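Local coordinates for conserved lipoprotein, putative (Clostridium novyi, PDB 4L1N) that is of unknown function, a putative lipoprotein whose domain belongs to a family grouped with the beta-propellers, at residues G140-G145 against L186-D191. Residues are numbered along the deposited sequence; the frame is centred on the assembly and turned at random.
Sequences GTVSQG and LVYEDD
The loop that joins strands 130-137 and 147-152 of the large antiparallel sheet meets the end of strand 180-188, the middle strand of a separate three-stranded sheet, and the ring of Tyr188 reaches across to it. The two backbones stay well apart, with the CA atoms of Val142 and Tyr188 9.7 Å from each other, and the distance is spanned by the strand's side chains, which meet both side chains and a backbone carbonyl of the loop. The side chain of Tyr188 leaves the strand toward the loop, and with CG anti to its own carbonyl carbon (chi1 -75°) the phenol end comes up to Val142. Tyr188 OH ends 3.5 Å from Val142 O, and that carbonyl oxygen sits at the ring edge, close to the ring plane. Val142 adds a looser apolar touch, CG1 to Tyr188 CE2 at 4.3 Å. The same carbonyl takes a hydrogen bond from Gln144 N at 2.9 Å, closing an inverse gamma turn centred on Ser143.

Gln144, extended beyond CG, brings the two ends of its amide to two strand side chains. Gln144 NE2 lies 3.7 Å from Tyr188 OH, with the amide and ring planes nearly perpendicular (84°). Gln144 OE1 rests 3.7 Å from Leu186 CD2, a methyl group.

With only 161 Å² buried in all, this is a light contact between a loop of the large sheet and the three-stranded sheet. Gln170 on the edge strand 169-177 also joins the two parts: its side-chain amide donates to Val142 O and accepts from Gly145 N, and its backbone pairs with Leu186. Strand 196-204 lies along the other edge of strand 180-188, and Leu193, in the loop between them, packs against both Val142 and Tyr188.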
ATOM      1  N   GLY A 140      12.140 -11.578  -0.510  1.00 81.59           N
ATOM      2  CA  GLY A 140      13.304 -11.157   0.261  1.00 81.56           C
ATOM      3  C   GLY A 140      12.999 -10.757   1.686  1.00 86.21           C
ATOM      4  O   GLY A 140      11.845 -10.472   2.021  1.00 85.29           O
ATOM      5  N   THR A 141      14.060 -10.709   2.520  1.00 83.63           N
ATOM      6  CA  THR A 141      14.064 -10.418   3.968  1.00 82.92           C
ATOM      7  C   THR A 141      14.380  -8.937   4.314  1.00 84.55           C
ATOM      8  O   THR A 141      14.226  -8.505   5.474  1.00 83.59           O
ATOM      9  CB  THR A 141      15.118 -11.334   4.658  1.00 93.27           C
ATOM     10  OG1 THR A 141      16.379 -11.274   3.968  1.00 88.94           O
ATOM     11  CG2 THR A 141      14.656 -12.784   4.765  1.00 95.69           C
ATOM     12  N   VAL A 142      14.846  -8.180   3.314  1.00 78.68           N
ATOM     13  CA  VAL A 142      15.259  -6.792   3.467  1.00 75.74           C
ATOM     14  C   VAL A 142      14.128  -5.817   3.044  1.00 76.07           C
ATOM     15  O   VAL A 142      14.005  -4.714   3.599  1.00 76.26           O
ATOM     16  CB  VAL A 142      16.558  -6.613   2.649  1.00 80.32           C
ATOM     17  CG1 VAL A 142      16.751  -5.169   2.158  1.00 78.89           C
ATOM     18  CG2 VAL A 142      17.760  -7.112   3.449  1.00 80.43           C
ATOM     19  N   SER A 143      13.284  -6.272   2.119  1.00 69.31           N
ATOM     20  CA  SER A 143      12.143  -5.615   1.490  1.00 66.52           C
ATOM     21  C   SER A 143      10.924  -5.383   2.444  1.00 65.00           C
ATOM     22  O   SER A 143       9.810  -5.821   2.162  1.00 66.42           O
ATOM     23  CB  SER A 143      11.705  -6.471   0.310  1.00 72.91           C
ATOM     24  OG  SER A 143      11.412  -7.794   0.738  1.00 83.25           O
ATOM     25  N   GLN A 144      11.123  -4.647   3.525  1.00 57.31           N
ATOM     26  CA  GLN A 144      10.071  -4.346   4.513  1.00 55.16           C
ATOM     27  C   GLN A 144       9.232  -3.131   4.110  1.00 53.05           C
ATOM     28  O   GLN A 144       8.092  -2.980   4.571  1.00 52.71           O
ATOM     29  CB  GLN A 144      10.672  -4.097   5.909  1.00 55.50           C
ATOM     30  CG  GLN A 144      11.596  -5.180   6.404  1.00 65.54           C
ATOM     31  CD  GLN A 144      12.094  -4.915   7.808  1.00101.50           C
ATOM     32  OE1 GLN A 144      11.530  -4.106   8.578  1.00 91.18           O
ATOM     33  NE2 GLN A 144      13.160  -5.626   8.183  1.00106.98           N
ATOM     34  N   GLY A 145       9.821  -2.261   3.299  1.00 44.68           N
ATOM     35  CA  GLY A 145       9.167  -1.059   2.816  1.00 42.08           C
ATOM     36  C   GLY A 145       9.660  -0.621   1.469  1.00 43.46           C
ATOM     37  O   GLY A 145      10.395  -1.352   0.810  1.00 42.55           O
ATOM     38  N   LEU A 186      12.654   3.276   7.358  1.00 34.71           N
ATOM     39  CA  LEU A 186      13.670   2.381   7.903  1.00 35.50           C
ATOM     40  C   LEU A 186      14.987   2.648   7.126  1.00 40.72           C
ATOM     41  O   LEU A 186      15.066   2.417   5.902  1.00 39.38           O
ATOM     42  CB  LEU A 186      13.225   0.913   7.810  1.00 36.48           C
ATOM     43  CG  LEU A 186      14.282  -0.172   8.131  1.00 40.62           C
ATOM     44  CD1 LEU A 186      14.441  -0.367   9.621  1.00 39.87           C
ATOM     45  CD2 LEU A 186      13.945  -1.504   7.433  1.00 37.89           C
ATOM     46  N   VAL A 187      15.979   3.222   7.825  1.00 36.30           N
ATOM     47  CA  VAL A 187      17.271   3.541   7.226  1.00 35.14           C
ATOM     48  C   VAL A 187      18.324   2.486   7.574  1.00 40.62           C
ATOM     49  O   VAL A 187      18.560   2.235   8.737  1.00 39.56           O
ATOM     50  CB  VAL A 187      17.773   4.924   7.628  1.00 37.93           C
ATOM     51  CG1 VAL A 187      18.940   5.337   6.747  1.00 38.24           C
ATOM     52  CG2 VAL A 187      16.653   5.955   7.575  1.00 37.40           C
ATOM     53  N   TYR A 188      18.941   1.868   6.551  1.00 39.05           N
ATOM     54  CA  TYR A 188      20.054   0.945   6.687  1.00 39.02           C
ATOM     55  C   TYR A 188      21.328   1.784   6.576  1.00 47.63           C
ATOM     56  O   TYR A 188      21.369   2.722   5.781  1.00 49.20           O
ATOM     57  CB  TYR A 188      19.979  -0.143   5.629  1.00 39.97           C
ATOM     58  CG  TYR A 188      18.919  -1.202   5.879  1.00 42.07           C
ATOM     59  CD1 TYR A 188      19.119  -2.215   6.824  1.00 43.89           C
ATOM     60  CD2 TYR A 188      17.773  -1.267   5.090  1.00 42.74           C
ATOM     61  CE1 TYR A 188      18.186  -3.237   7.000  1.00 43.24           C
ATOM     62  CE2 TYR A 188      16.824  -2.272   5.272  1.00 44.30           C
ATOM     63  CZ  TYR A 188      17.029  -3.253   6.232  1.00 53.63           C
ATOM     64  OH  TYR A 188      16.082  -4.249   6.382  1.00 54.29           O
ATOM     65  N   GLU A 189      22.321   1.531   7.430  1.00 46.91           N
ATOM     66  CA  GLU A 189      23.549   2.318   7.472  1.00 47.19           C
ATOM     67  C   GLU A 189      24.437   2.096   6.256  1.00 55.28           C
ATOM     68  O   GLU A 189      25.070   3.046   5.794  1.00 56.37           O
ATOM     69  CB  GLU A 189      24.339   2.047   8.761  1.00 48.88           C
ATOM     70  CG  GLU A 189      23.625   2.416  10.066  1.00 63.76           C
ATOM     71  CD  GLU A 189      22.886   3.741  10.220  1.00 82.88           C
ATOM     72  OE1 GLU A 189      23.457   4.798   9.869  1.00 76.88           O
ATOM     73  OE2 GLU A 189      21.743   3.721  10.736  1.00 69.89           O
ATOM     74  N   ASP A 190      24.487   0.862   5.735  1.00 54.45           N
ATOM     75  CA  ASP A 190      25.327   0.507   4.591  1.00 56.10           C
ATOM     76  C   ASP A 190      24.740  -0.684   3.822  1.00 63.11           C
ATOM     77  O   ASP A 190      23.666  -1.185   4.168  1.00 64.33           O
ATOM     78  CB  ASP A 190      26.769   0.213   5.040  1.00 59.07           C
ATOM     79  CG  ASP A 190      26.929  -0.924   6.016  1.00 68.64           C
ATOM     80  OD1 ASP A 190      25.998  -1.735   6.138  1.00 71.28           O
ATOM     81  OD2 ASP A 190      27.973  -0.990   6.668  1.00 75.50           O
ATOM     82  N   ASP A 191      25.468  -1.154   2.801  1.00 59.35           N
ATOM     83  CA  ASP A 191      25.016  -2.198   1.903  1.00 59.35           C
ATOM     84  C   ASP A 191      25.026  -3.587   2.511  1.00 60.70           C
ATOM     85  O   ASP A 191      24.472  -4.494   1.891  1.00 61.85           O
ATOM     86  CB  ASP A 191      25.833  -2.171   0.612  1.00 63.37           C
ATOM     87  CG  ASP A 191      25.433  -1.073  -0.366  1.00 69.35           C
ATOM     88  OD1 ASP A 191      24.366  -0.428  -0.153  1.00 63.04           O
ATOM     89  OD2 ASP A 191      26.162  -0.880  -1.356  1.00 83.37           O
TER